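Local coordinates for OBG-type G domain-containing protein (Pyrococcus horikoshii, PDB 2E87) that binds GDP and probably GTP through an Obg-type G domain, its cellular role being unknown, at residues Gly174-Val178 with His259-Pro263; Leu225-Ser230 with Leu270-Val274; Phe254-Glu258 with Asn297-Leu301. All coordinates share one frame; numbering follows the deposited sequence.

Contact 1. Residues Gly174-Val178 with His259-Pro263; sequences GHPNV and HCGFP. With GDP (guanosine-5'-diphosphate), chain F.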
ATOM      1  N   GLY A 174      -3.065  -2.214  23.622  1.00 28.83           N
ATOM      2  CA  GLY A 174      -2.814  -1.991  25.029  1.00 23.02           C
ATOM      3  C   GLY A 174      -1.598  -1.107  25.205  1.00 32.77           C
ATOM      4  O   GLY A 174      -0.800  -0.962  24.277  1.00 30.55           O
ATOM      5  N   HIS A 175      -1.454  -0.527  26.398  1.00 34.26           N
ATOM      6  CA  HIS A 175      -0.333   0.350  26.713  1.00 34.61           C
ATOM      7  C   HIS A 175       1.015  -0.333  26.536  1.00 36.03           C
ATOM      8  O   HIS A 175       1.109  -1.554  26.373  1.00 38.10           O
ATOM      9  CB  HIS A 175      -0.420   0.848  28.165  1.00 38.20           C
ATOM     10  CG  HIS A 175      -1.259   2.069  28.342  1.00 31.93           C
ATOM     11  ND1 HIS A 175      -2.552   2.020  28.815  1.00 29.28           N
ATOM     12  CD2 HIS A 175      -0.993   3.375  28.097  1.00 27.64           C
ATOM     13  CE1 HIS A 175      -3.049   3.244  28.856  1.00 29.65           C
ATOM     14  NE2 HIS A 175      -2.122   4.086  28.425  1.00 31.35           N
ATOM     15  N   PRO A 176       2.089   0.454  26.585  1.00 34.08           N
ATOM     16  CA  PRO A 176       3.413  -0.135  26.427  1.00 36.15           C
ATOM     17  C   PRO A 176       3.707  -1.004  27.630  1.00 39.97           C
ATOM     18  O   PRO A 176       3.265  -0.706  28.743  1.00 45.05           O
ATOM     19  CB  PRO A 176       4.327   1.089  26.367  1.00 38.30           C
ATOM     20  CG  PRO A 176       3.401   2.186  25.840  1.00 35.55           C
ATOM     21  CD  PRO A 176       2.166   1.922  26.637  1.00 33.49           C
ATOM     22  N   ASN A 177       4.435  -2.087  27.396  1.00 41.35           N
ATOM     23  CA  ASN A 177       4.837  -3.014  28.440  1.00 35.26           C
ATOM     24  C   ASN A 177       3.727  -3.832  29.070  1.00 38.05           C
ATOM     25  O   ASN A 177       3.927  -4.372  30.162  1.00 39.18           O
ATOM     26  CB  ASN A 177       5.577  -2.287  29.572  1.00 43.12           C
ATOM     27  CG  ASN A 177       6.625  -1.322  29.072  1.00 43.62           C
ATOM     28  OD1 ASN A 177       7.519  -1.692  28.315  1.00 45.15           O
ATOM     29  ND2 ASN A 177       6.520  -0.070  29.499  1.00 41.09           N
ATOM     30  N   VAL A 178       2.562  -3.939  28.438  1.00 33.23           N
ATOM     31  CA  VAL A 178       1.520  -4.749  29.064  1.00 33.32           C
ATOM     32  C   VAL A 178       1.624  -6.220  28.660  1.00 32.20           C
ATOM     33  O   VAL A 178       0.930  -7.059  29.209  1.00 34.81           O
ATOM     34  CB  VAL A 178       0.094  -4.247  28.732  1.00 36.97           C
ATOM     35  CG1 VAL A 178      -0.101  -2.841  29.245  1.00 30.35           C
ATOM     36  CG2 VAL A 178      -0.153  -4.330  27.232  1.00 38.64           C
ATOM     37  N   HIS A 259       2.566  -2.807  36.586  1.00 42.79           N
ATOM     38  CA  HIS A 259       4.022  -2.839  36.442  1.00 42.28           C
ATOM     39  C   HIS A 259       4.414  -2.278  35.084  1.00 42.37           C
ATOM     40  O   HIS A 259       5.553  -1.865  34.880  1.00 41.98           O
ATOM     41  CB  HIS A 259       4.558  -4.258  36.608  1.00 48.93           C
ATOM     42  CG  HIS A 259       4.355  -4.813  37.984  1.00 58.85           C
ATOM     43  ND1 HIS A 259       4.525  -6.147  38.284  1.00 61.48           N
ATOM     44  CD2 HIS A 259       3.970  -4.216  39.136  1.00 58.39           C
ATOM     45  CE1 HIS A 259       4.249  -6.347  39.559  1.00 61.43           C
ATOM     46  NE2 HIS A 259       3.908  -5.193  40.099  1.00 58.63           N
ATOM     47  N   CYS A 260       3.465  -2.261  34.152  1.00 39.61           N
ATOM     48  CA  CYS A 260       3.716  -1.693  32.830  1.00 37.94           C
ATOM     49  C   CYS A 260       4.041  -0.193  32.967  1.00 39.28           C
ATOM     50  O   CYS A 260       4.645   0.405  32.074  1.00 37.17           O
ATOM     51  CB  CYS A 260       2.487  -1.869  31.946  1.00 37.80           C
ATOM     52  SG  CYS A 260       0.983  -1.154  32.672  1.00 47.09           S
ATOM     53  N   GLY A 261       3.628   0.399  34.092  1.00 34.45           N
ATOM     54  CA  GLY A 261       3.880   1.806  34.339  1.00 31.40           C
ATOM     55  C   GLY A 261       2.689   2.695  34.009  1.00 33.25           C
ATOM     56  O   GLY A 261       2.847   3.865  33.689  1.00 37.68           O
ATOM     57  N   PHE A 262       1.489   2.137  34.080  1.00 31.84           N
ATOM     58  CA  PHE A 262       0.289   2.888  33.789  1.00 32.60           C
ATOM     59  C   PHE A 262      -0.784   2.419  34.722  1.00 35.31           C
ATOM     60  O   PHE A 262      -1.088   1.227  34.760  1.00 37.12           O
ATOM     61  CB  PHE A 262      -0.181   2.666  32.340  1.00 33.82           C
ATOM     62  CG  PHE A 262       0.790   3.155  31.310  1.00 28.80           C
ATOM     63  CD1 PHE A 262       1.836   2.352  30.894  1.00 25.80           C
ATOM     64  CD2 PHE A 262       0.702   4.449  30.816  1.00 24.17           C
ATOM     65  CE1 PHE A 262       2.790   2.835  30.005  1.00 29.70           C
ATOM     66  CE2 PHE A 262       1.648   4.948  29.929  1.00 26.89           C
ATOM     67  CZ  PHE A 262       2.699   4.141  29.523  1.00 27.83           C
ATOM     68  N   PRO A 263      -1.367   3.353  35.499  1.00 35.44           N
ATOM     69  CA  PRO A 263      -2.437   3.067  36.463  1.00 37.84           C
ATOM     70  C   PRO A 263      -3.598   2.396  35.742  1.00 40.46           C
ATOM     71  O   PRO A 263      -3.828   2.655  34.561  1.00 38.73           O
ATOM     72  CB  PRO A 263      -2.841   4.455  36.978  1.00 31.84           C
ATOM     73  CG  PRO A 263      -1.603   5.262  36.822  1.00 36.45           C
ATOM     74  CD  PRO A 263      -1.002   4.784  35.522  1.00 32.81           C
TER
HETATM   75  PB  GDP F 400       4.459  -4.796  25.034  1.00 34.29           P
HETATM   76  O1B GDP F 400       5.289  -3.532  25.144  1.00 35.50           O
HETATM   77  O2B GDP F 400       2.900  -4.524  25.377  1.00 38.01           O
HETATM   78  O3B GDP F 400       4.777  -5.763  23.890  1.00 40.28           O
HETATM   79  O3A GDP F 400       4.930  -5.613  26.320  1.00 38.10           O
HETATM   80  PA  GDP F 400       5.925  -6.884  26.418  1.00 49.44           P
HETATM   81  O1A GDP F 400       5.397  -8.047  25.653  1.00 35.94           O
HETATM   82  O2A GDP F 400       7.383  -6.448  25.863  1.00 43.14           O
HETATM   83  O5' GDP F 400       6.001  -7.271  27.976  1.00 49.60           O
HETATM   84  C5' GDP F 400       6.550  -6.153  28.700  1.00 49.26           C
HETATM   85  C4' GDP F 400       7.266  -6.653  29.968  1.00 50.05           C
HETATM   86  O4' GDP F 400       6.319  -7.428  30.796  1.00 45.67           O
HETATM   87  C3' GDP F 400       8.413  -7.634  29.715  1.00 50.55           C
HETATM   88  O3' GDP F 400       9.712  -7.626  30.312  1.00 52.83           O
HETATM   89  C2' GDP F 400       7.688  -8.993  29.666  1.00 50.41           C
HETATM   90  O2' GDP F 400       8.643 -10.007  30.036  1.00 51.86           O
HETATM   91  C1' GDP F 400       6.809  -8.822  30.887  1.00 51.49           C
HETATM   92  N9  GDP F 400       5.653  -9.732  30.892  1.00 55.30           N
HETATM   93  C8  GDP F 400       4.885 -10.113  29.822  1.00 58.10           C
HETATM   94  N7  GDP F 400       3.945 -10.934  30.211  1.00 57.03           N
HETATM   95  C5  GDP F 400       4.046 -11.128  31.549  1.00 55.60           C
HETATM   96  C6  GDP F 400       3.318 -11.904  32.519  1.00 53.62           C
HETATM   97  O6  GDP F 400       2.361 -12.596  32.185  1.00 48.85           O
HETATM   98  N1  GDP F 400       3.723 -11.849  33.833  1.00 57.49           N
HETATM   99  C2  GDP F 400       4.807 -11.065  34.215  1.00 57.60           C
HETATM  100  N2  GDP F 400       5.187 -11.030  35.528  1.00 61.75           N
HETATM  101  N3  GDP F 400       5.487 -10.351  33.327  1.00 56.93           N
HETATM  102  C4  GDP F 400       5.145 -10.352  32.003  1.00 58.50           C
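N177 and C260 bring their CA atoms to 4.7 Å where the type II turn H175-V178 passes the loop 259-263, while the CA atoms of H175 and F262 stay 7.5 Å apart, a separation that two stacked rings fill. These form an offset stack, planes 20° apart and centroids 4.2 Å apart, with H175 CD2 over the rim of the phenyl face. F262 holds CG anti to its carbonyl carbon (chi1 -64°), which turns that face to the imidazole and sets CE1 3.5 Å from P176 CD. With an alanine in place of F262, the H175 ring would probably lose its stacking partner and a gap would open beside P176 CD. N177 ND2 donates to C260 O (3.2 Å, 158° at the hydrogen), in the carbonyl plane and on a lone pair. C260 CB rests 3.9 Å from V178 CG1. The same turn holds GDP: N177 N bonds O1B at 2.8 Å, and V178 N reaches O2B more weakly. G174, whose O accepts from K180 NZ, starts a loop consistent with a P-loop. The turn links strand 169-173 to helix 180-187, and P263 occupies the N-cap position of helix 264-277, whose Q267 and L270 touch H175.

Contact 2. Residues Leu225-Ser230 with Leu270-Val274; sequences LDRPIS and LFEEV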
ATOM      1  N   LEU A 225      -1.612   1.559  18.891  1.00 35.50           N
ATOM      2  CA  LEU A 225      -2.765   1.436  19.765  1.00 38.73           C
ATOM      3  C   LEU A 225      -2.345   1.323  21.215  1.00 39.99           C
ATOM      4  O   LEU A 225      -3.001   0.656  22.015  1.00 39.74           O
ATOM      5  CB  LEU A 225      -3.612   0.229  19.354  1.00 36.66           C
ATOM      6  CG  LEU A 225      -4.333   0.403  18.016  1.00 40.57           C
ATOM      7  CD1 LEU A 225      -5.101  -0.853  17.685  1.00 41.26           C
ATOM      8  CD2 LEU A 225      -5.287   1.598  18.089  1.00 38.48           C
ATOM      9  N   ASP A 226      -1.251   2.007  21.545  1.00 41.94           N
ATOM     10  CA  ASP A 226      -0.703   1.996  22.894  1.00 39.79           C
ATOM     11  C   ASP A 226      -0.670   3.397  23.489  1.00 46.22           C
ATOM     12  O   ASP A 226       0.069   3.663  24.437  1.00 44.25           O
ATOM     13  CB  ASP A 226       0.716   1.418  22.880  1.00 37.11           C
ATOM     14  CG  ASP A 226       1.668   2.247  22.060  1.00 35.55           C
ATOM     15  OD1 ASP A 226       2.874   1.913  22.013  1.00 34.55           O
ATOM     16  OD2 ASP A 226       1.203   3.233  21.461  1.00 41.46           O
ATOM     17  N   ARG A 227      -1.467   4.292  22.920  1.00 48.32           N
ATOM     18  CA  ARG A 227      -1.540   5.662  23.403  1.00 49.19           C
ATOM     19  C   ARG A 227      -2.763   6.372  22.840  1.00 47.76           C
ATOM     20  O   ARG A 227      -3.292   5.986  21.804  1.00 49.01           O
ATOM     21  CB  ARG A 227      -0.278   6.420  23.027  1.00 49.80           C
ATOM     22  CG  ARG A 227      -0.102   6.625  21.555  1.00 59.96           C
ATOM     23  CD  ARG A 227       1.359   6.811  21.245  1.00 65.37           C
ATOM     24  NE  ARG A 227       2.127   5.661  21.715  1.00 72.70           N
ATOM     25  CZ  ARG A 227       3.422   5.480  21.483  1.00 78.38           C
ATOM     26  NH1 ARG A 227       4.106   6.377  20.780  1.00 79.91           N
ATOM     27  NH2 ARG A 227       4.033   4.400  21.956  1.00 78.37           N
ATOM     28  N   PRO A 228      -3.240   7.416  23.535  1.00 52.10           N
ATOM     29  CA  PRO A 228      -4.411   8.179  23.099  1.00 51.12           C
ATOM     30  C   PRO A 228      -4.337   8.508  21.611  1.00 49.67           C
ATOM     31  O   PRO A 228      -3.345   9.064  21.144  1.00 45.67           O
ATOM     32  CB  PRO A 228      -4.339   9.428  23.972  1.00 50.29           C
ATOM     33  CG  PRO A 228      -3.766   8.914  25.226  1.00 51.97           C
ATOM     34  CD  PRO A 228      -2.641   8.033  24.731  1.00 51.17           C
ATOM     35  N   ILE A 229      -5.379   8.138  20.875  1.00 52.93           N
ATOM     36  CA  ILE A 229      -5.449   8.392  19.440  1.00 61.99           C
ATOM     37  C   ILE A 229      -5.743   9.870  19.237  1.00 67.81           C
ATOM     38  O   ILE A 229      -5.222  10.491  18.317  1.00 68.15           O
ATOM     39  CB  ILE A 229      -6.570   7.544  18.767  1.00 63.31           C
ATOM     40  CG1 ILE A 229      -6.401   6.064  19.135  1.00 62.14           C
ATOM     41  CG2 ILE A 229      -6.508   7.698  17.252  1.00 57.04           C
ATOM     42  CD1 ILE A 229      -7.522   5.171  18.643  1.00 60.99           C
ATOM     43  N   SER A 230      -6.568  10.427  20.121  1.00 75.71           N
ATOM     44  CA  SER A 230      -6.949  11.839  20.068  1.00 81.93           C
ATOM     45  C   SER A 230      -5.754  12.787  20.048  1.00 85.43           C
ATOM     46  O   SER A 230      -5.749  13.774  19.316  1.00 89.45           O
ATOM     47  CB  SER A 230      -7.833  12.181  21.263  1.00 81.30           C
ATOM     48  OG  SER A 230      -9.012  11.401  21.243  1.00 79.24           O
ATOM     49  N   LEU A 270      -7.781   4.302  27.820  1.00 39.69           N
ATOM     50  CA  LEU A 270      -7.276   3.913  26.516  1.00 43.20           C
ATOM     51  C   LEU A 270      -8.165   2.847  25.908  1.00 43.07           C
ATOM     52  O   LEU A 270      -8.506   2.918  24.729  1.00 41.02           O
ATOM     53  CB  LEU A 270      -5.840   3.390  26.611  1.00 46.97           C
ATOM     54  CG  LEU A 270      -5.185   3.179  25.243  1.00 49.20           C
ATOM     55  CD1 LEU A 270      -5.102   4.508  24.508  1.00 44.38           C
ATOM     56  CD2 LEU A 270      -3.800   2.581  25.420  1.00 44.61           C
ATOM     57  N   PHE A 271      -8.546   1.859  26.709  1.00 40.45           N
ATOM     58  CA  PHE A 271      -9.406   0.809  26.195  1.00 41.09           C
ATOM     59  C   PHE A 271     -10.682   1.410  25.597  1.00 42.64           C
ATOM     60  O   PHE A 271     -11.121   1.017  24.518  1.00 42.72           O
ATOM     61  CB  PHE A 271      -9.790  -0.164  27.304  1.00 39.90           C
ATOM     62  CG  PHE A 271     -10.976  -1.002  26.965  1.00 39.41           C
ATOM     63  CD1 PHE A 271     -10.848  -2.115  26.145  1.00 36.86           C
ATOM     64  CD2 PHE A 271     -12.242  -0.630  27.392  1.00 39.70           C
ATOM     65  CE1 PHE A 271     -11.970  -2.842  25.751  1.00 34.98           C
ATOM     66  CE2 PHE A 271     -13.373  -1.354  26.999  1.00 41.58           C
ATOM     67  CZ  PHE A 271     -13.231  -2.461  26.177  1.00 38.24           C
ATOM     68  N   GLU A 272     -11.277   2.366  26.302  1.00 40.60           N
ATOM     69  CA  GLU A 272     -12.514   2.983  25.837  1.00 45.60           C
ATOM     70  C   GLU A 272     -12.320   3.778  24.543  1.00 47.05           C
ATOM     71  O   GLU A 272     -13.177   3.769  23.663  1.00 47.45           O
ATOM     72  CB  GLU A 272     -13.105   3.872  26.935  1.00 42.55           C
ATOM     73  CG  GLU A 272     -13.266   3.135  28.251  1.00 52.37           C
ATOM     74  CD  GLU A 272     -13.877   3.985  29.349  1.00 56.55           C
ATOM     75  OE1 GLU A 272     -13.354   5.097  29.618  1.00 51.65           O
ATOM     76  OE2 GLU A 272     -14.878   3.522  29.948  1.00 58.51           O
ATOM     77  N   GLU A 273     -11.194   4.465  24.427  1.00 45.47           N
ATOM     78  CA  GLU A 273     -10.913   5.219  23.221  1.00 44.52           C
ATOM     79  C   GLU A 273     -10.683   4.256  22.046  1.00 43.78           C
ATOM     80  O   GLU A 273     -11.138   4.506  20.938  1.00 47.58           O
ATOM     81  CB  GLU A 273      -9.681   6.090  23.420  1.00 42.63           C
ATOM     82  CG  GLU A 273      -9.624   7.240  22.451  1.00 58.55           C
ATOM     83  CD  GLU A 273      -8.239   7.805  22.316  1.00 62.81           C
ATOM     84  OE1 GLU A 273      -7.402   7.144  21.675  1.00 73.47           O
ATOM     85  OE2 GLU A 273      -7.981   8.900  22.855  1.00 73.22           O
ATOM     86  N   VAL A 274      -9.986   3.150  22.290  1.00 41.80           N
ATOM     87  CA  VAL A 274      -9.718   2.178  21.234  1.00 38.66           C
ATOM     88  C   VAL A 274     -10.967   1.376  20.886  1.00 44.39           C
ATOM     89  O   VAL A 274     -11.223   1.081  19.714  1.00 47.94           O
ATOM     90  CB  VAL A 274      -8.568   1.216  21.648  1.00 39.59           C
ATOM     91  CG1 VAL A 274      -8.430   0.071  20.656  1.00 36.06           C
ATOM     92  CG2 VAL A 274      -7.262   1.985  21.714  1.00 33.17           C
TER
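The switch II region of the G domain, the loop running on from the DxxG motif that ends at G223, here lays L225-S230 along helix 264-277. L270 and V274, one helical turn apart, carry the apolar half. L270 CD1 touches the carbonyl C of R227 at 3.4 Å, while its CD2 meets the carbonyl C of D226 at 3.8 Å. The two methyls of L270 thus press mainly on main-chain carbonyl carbons, with the P228 ring as a more distant neighbour. V274 CG2 meets L225 CD2 obliquely at 4.1 Å, and I229 CD1 lies 4.4 Å from the same V274 CG2. L225 continues inward to V171 and A173 of strand 169-173, so this end of the loop shares the core between sheet and helix.

Loops of this kind commonly change shape with the bound nucleotide in G proteins, and in this GDP complex the outer end is tied by one acid. E273, with CG anti to its backbone N (chi1 -159°) and an extended chain, sends its carboxylate to the amides of I229 and S230. OE2 accepts from S230 OG at 3.1 Å, met from above the carboxylate plane, and more weakly from S230 N; S230 is poorly ordered. The modelled 2.4 Å between OE1 and I229 N is too short to be trusted in detail. On the far side D226 and R227 pair as neighbours: NH2 of R227 bonds OD1 of D226 at 2.7 Å, and NE completes a salt bridge with OD2. G223 N also donates to D226 OD1.

Contact 3. Residues Phe254-Glu258 with Asn297-Leu301; sequences FDPSE and NIKRL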
ATOM      1  N   PHE A 254      -4.951  -5.751  29.387  1.00 39.87           N
ATOM      2  CA  PHE A 254      -4.876  -4.890  30.570  1.00 41.21           C
ATOM      3  C   PHE A 254      -3.788  -5.503  31.459  1.00 43.44           C
ATOM      4  O   PHE A 254      -3.589  -6.717  31.437  1.00 45.87           O
ATOM      5  CB  PHE A 254      -6.169  -4.922  31.392  1.00 38.23           C
ATOM      6  CG  PHE A 254      -7.286  -4.092  30.837  1.00 40.09           C
ATOM      7  CD1 PHE A 254      -8.313  -4.685  30.110  1.00 41.81           C
ATOM      8  CD2 PHE A 254      -7.334  -2.721  31.077  1.00 36.92           C
ATOM      9  CE1 PHE A 254      -9.375  -3.925  29.637  1.00 41.40           C
ATOM     10  CE2 PHE A 254      -8.384  -1.954  30.612  1.00 37.79           C
ATOM     11  CZ  PHE A 254      -9.409  -2.553  29.891  1.00 37.83           C
ATOM     12  N   ASP A 255      -3.098  -4.670  32.235  1.00 41.66           N
ATOM     13  CA  ASP A 255      -2.075  -5.138  33.175  1.00 42.45           C
ATOM     14  C   ASP A 255      -2.498  -4.643  34.559  1.00 41.72           C
ATOM     15  O   ASP A 255      -2.119  -3.555  34.985  1.00 38.17           O
ATOM     16  CB  ASP A 255      -0.688  -4.578  32.822  1.00 39.41           C
ATOM     17  CG  ASP A 255       0.353  -4.867  33.910  1.00 44.72           C
ATOM     18  OD1 ASP A 255       0.055  -5.681  34.815  1.00 43.82           O
ATOM     19  OD2 ASP A 255       1.467  -4.290  33.864  1.00 44.35           O
ATOM     20  N   PRO A 256      -3.291  -5.440  35.277  1.00 44.79           N
ATOM     21  CA  PRO A 256      -3.773  -5.067  36.616  1.00 47.15           C
ATOM     22  C   PRO A 256      -2.692  -4.770  37.653  1.00 45.87           C
ATOM     23  O   PRO A 256      -2.957  -4.112  38.647  1.00 46.55           O
ATOM     24  CB  PRO A 256      -4.635  -6.262  37.021  1.00 44.12           C
ATOM     25  CG  PRO A 256      -5.070  -6.836  35.723  1.00 50.99           C
ATOM     26  CD  PRO A 256      -3.827  -6.751  34.883  1.00 48.83           C
ATOM     27  N   SER A 257      -1.482  -5.263  37.418  1.00 44.56           N
ATOM     28  CA  SER A 257      -0.369  -5.056  38.338  1.00 41.50           C
ATOM     29  C   SER A 257       0.182  -3.625  38.236  1.00 47.94           C
ATOM     30  O   SER A 257       0.802  -3.107  39.171  1.00 48.98           O
ATOM     31  CB  SER A 257       0.754  -6.033  38.004  1.00 38.56           C
ATOM     32  OG  SER A 257       1.591  -5.490  36.986  1.00 42.37           O
ATOM     33  N   GLU A 258      -0.039  -3.011  37.081  1.00 40.81           N
ATOM     34  CA  GLU A 258       0.421  -1.666  36.788  1.00 41.09           C
ATOM     35  C   GLU A 258       1.939  -1.635  36.666  1.00 44.35           C
ATOM     36  O   GLU A 258       2.540  -0.566  36.622  1.00 47.68           O
ATOM     37  CB  GLU A 258      -0.086  -0.666  37.842  1.00 38.24           C
ATOM     38  CG  GLU A 258      -1.617  -0.561  37.874  1.00 44.04           C
ATOM     39  CD  GLU A 258      -2.162   0.404  38.930  1.00 39.36           C
ATOM     40  OE1 GLU A 258      -1.376   0.941  39.721  1.00 42.55           O
ATOM     41  OE2 GLU A 258      -3.389   0.621  38.967  1.00 45.50           O
ATOM     42  N   ASN A 297      -7.006  -5.067  42.257  1.00102.77           N
ATOM     43  CA  ASN A 297      -7.299  -4.457  40.965  1.00100.95           C
ATOM     44  C   ASN A 297      -8.080  -5.389  40.041  1.00 97.86           C
ATOM     45  O   ASN A 297      -9.066  -4.973  39.429  1.00 98.75           O
ATOM     46  CB  ASN A 297      -6.005  -4.011  40.271  1.00101.66           C
ATOM     47  CG  ASN A 297      -5.380  -2.779  40.918  1.00101.96           C
ATOM     48  OD1 ASN A 297      -5.988  -1.704  40.971  1.00 99.20           O
ATOM     49  ND2 ASN A 297      -4.155  -2.933  41.408  1.00103.04           N
ATOM     50  N   ILE A 298      -7.642  -6.645  39.951  1.00 92.81           N
ATOM     51  CA  ILE A 298      -8.295  -7.634  39.092  1.00 88.27           C
ATOM     52  C   ILE A 298      -9.813  -7.668  39.275  1.00 90.81           C
ATOM     53  O   ILE A 298     -10.551  -7.978  38.335  1.00 92.23           O
ATOM     54  CB  ILE A 298      -7.740  -9.056  39.344  1.00 83.83           C
ATOM     55  CG1 ILE A 298      -6.232  -9.081  39.097  1.00 79.49           C
ATOM     56  CG2 ILE A 298      -8.432 -10.058  38.421  1.00 80.53           C
ATOM     57  CD1 ILE A 298      -5.610 -10.463  39.216  1.00 74.83           C
ATOM     58  N   LYS A 299     -10.276  -7.357  40.484  1.00 90.54           N
ATOM     59  CA  LYS A 299     -11.704  -7.345  40.774  1.00 89.99           C
ATOM     60  C   LYS A 299     -12.337  -6.161  40.068  1.00 88.89           C
ATOM     61  O   LYS A 299     -13.399  -6.287  39.459  1.00 89.23           O
ATOM     62  CB  LYS A 299     -11.957  -7.238  42.283  1.00 94.18           C
ATOM     63  CG  LYS A 299     -11.696  -8.525  43.062  1.00 99.42           C
ATOM     64  CD  LYS A 299     -12.134  -8.402  44.522  1.00100.76           C
ATOM     65  CE  LYS A 299     -12.007  -9.728  45.270  1.00100.83           C
ATOM     66  NZ  LYS A 299     -12.637  -9.672  46.625  1.00 97.52           N
ATOM     67  N   ARG A 300     -11.674  -5.011  40.156  1.00 87.52           N
ATOM     68  CA  ARG A 300     -12.164  -3.799  39.516  1.00 84.45           C
ATOM     69  C   ARG A 300     -12.195  -3.995  38.009  1.00 82.24           C
ATOM     70  O   ARG A 300     -13.151  -3.598  37.342  1.00 79.64           O
ATOM     71  CB  ARG A 300     -11.267  -2.605  39.853  1.00 85.26           C
ATOM     72  CG  ARG A 300     -11.599  -1.358  39.037  1.00 86.89           C
ATOM     73  CD  ARG A 300     -13.044  -0.907  39.259  1.00 85.59           C
ATOM     74  NE  ARG A 300     -13.548  -0.063  38.175  1.00 84.31           N
ATOM     75  CZ  ARG A 300     -12.965   1.052  37.747  1.00 83.62           C
ATOM     76  NH1 ARG A 300     -11.840   1.474  38.309  1.00 81.09           N
ATOM     77  NH2 ARG A 300     -13.513   1.750  36.757  1.00 81.59           N
ATOM     78  N   LEU A 301     -11.147  -4.613  37.475  1.00 80.30           N
ATOM     79  CA  LEU A 301     -11.069  -4.849  36.041  1.00 77.46           C
ATOM     80  C   LEU A 301     -12.192  -5.748  35.544  1.00 78.26           C
ATOM     81  O   LEU A 301     -12.972  -5.340  34.685  1.00 77.91           O
ATOM     82  CB  LEU A 301      -9.717  -5.449  35.664  1.00 71.93           C
ATOM     83  CG  LEU A 301      -8.897  -4.524  34.767  1.00 70.47           C
ATOM     84  CD1 LEU A 301      -7.606  -5.202  34.365  1.00 69.84           C
ATOM     85  CD2 LEU A 301      -9.706  -4.166  33.534  1.00 67.22           C
TER
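F254, the last residue of strand 249-254, offers one ring face to L301 of helix 295-307. CD2 of L301 sits over the ring centre, 3.5 Å from the centroid and 8° off the normal, a CH-pi contact; its other methyl, CD1, meets F254 CB at 3.3 Å. F254 keeps CG beside its own backbone N (chi1 -78°), which turns the ring toward the helix. D255 faces the other way and shapes the loop: its OD1 accepts from S257 N (3.1 Å) and from S257 OG on the syn side (2.7 Å), an Asx turn inside the type I turn D255-E258. Two donors on one oxygen hold that carboxylate in place, and its OD2 pairs with K289. The P256 ring crosses L301 at about a right angle, CG 3.3 Å from L301 CD1, with CB 3.8 Å from I298 CG1, while its carbonyl O lies 3.2 Å from N297 ND2. E258 closes the turn; its OE2 accepts from L264 N, at the start of helix 264-277. This is the alpha/beta layering of a P-loop G domain: the end of one parallel strand is covered by the helix that follows the neighbouring strand 283-287. K289 lies between the GDP-binding residues N288 and D291, in the NKxD motif that in G proteins reads the guanine.

How the contacts relate
Along the chain, 174-178 comes first, then 225-230, 254-258, 259-263, 270-274 and 297-301. Contact 1 closes a loop of 80 residues, from the nucleotide-binding turn to the loop ahead of helix 264-277. Contact 2 opens inside that span and ends beyond it, and contact 3 opens inside both and ends last, so all three cross and none nests. They also meet in space: G174 N probably bonds L225 O between contacts 1 and 2, C260 N probably bonds D255 OD2 between contacts 1 and 3, and F271 packs on F254 between contacts 2 and 3. Together they tie the phosphate turn, switch II loop and helices 264-277 and 295-307 around one sheet.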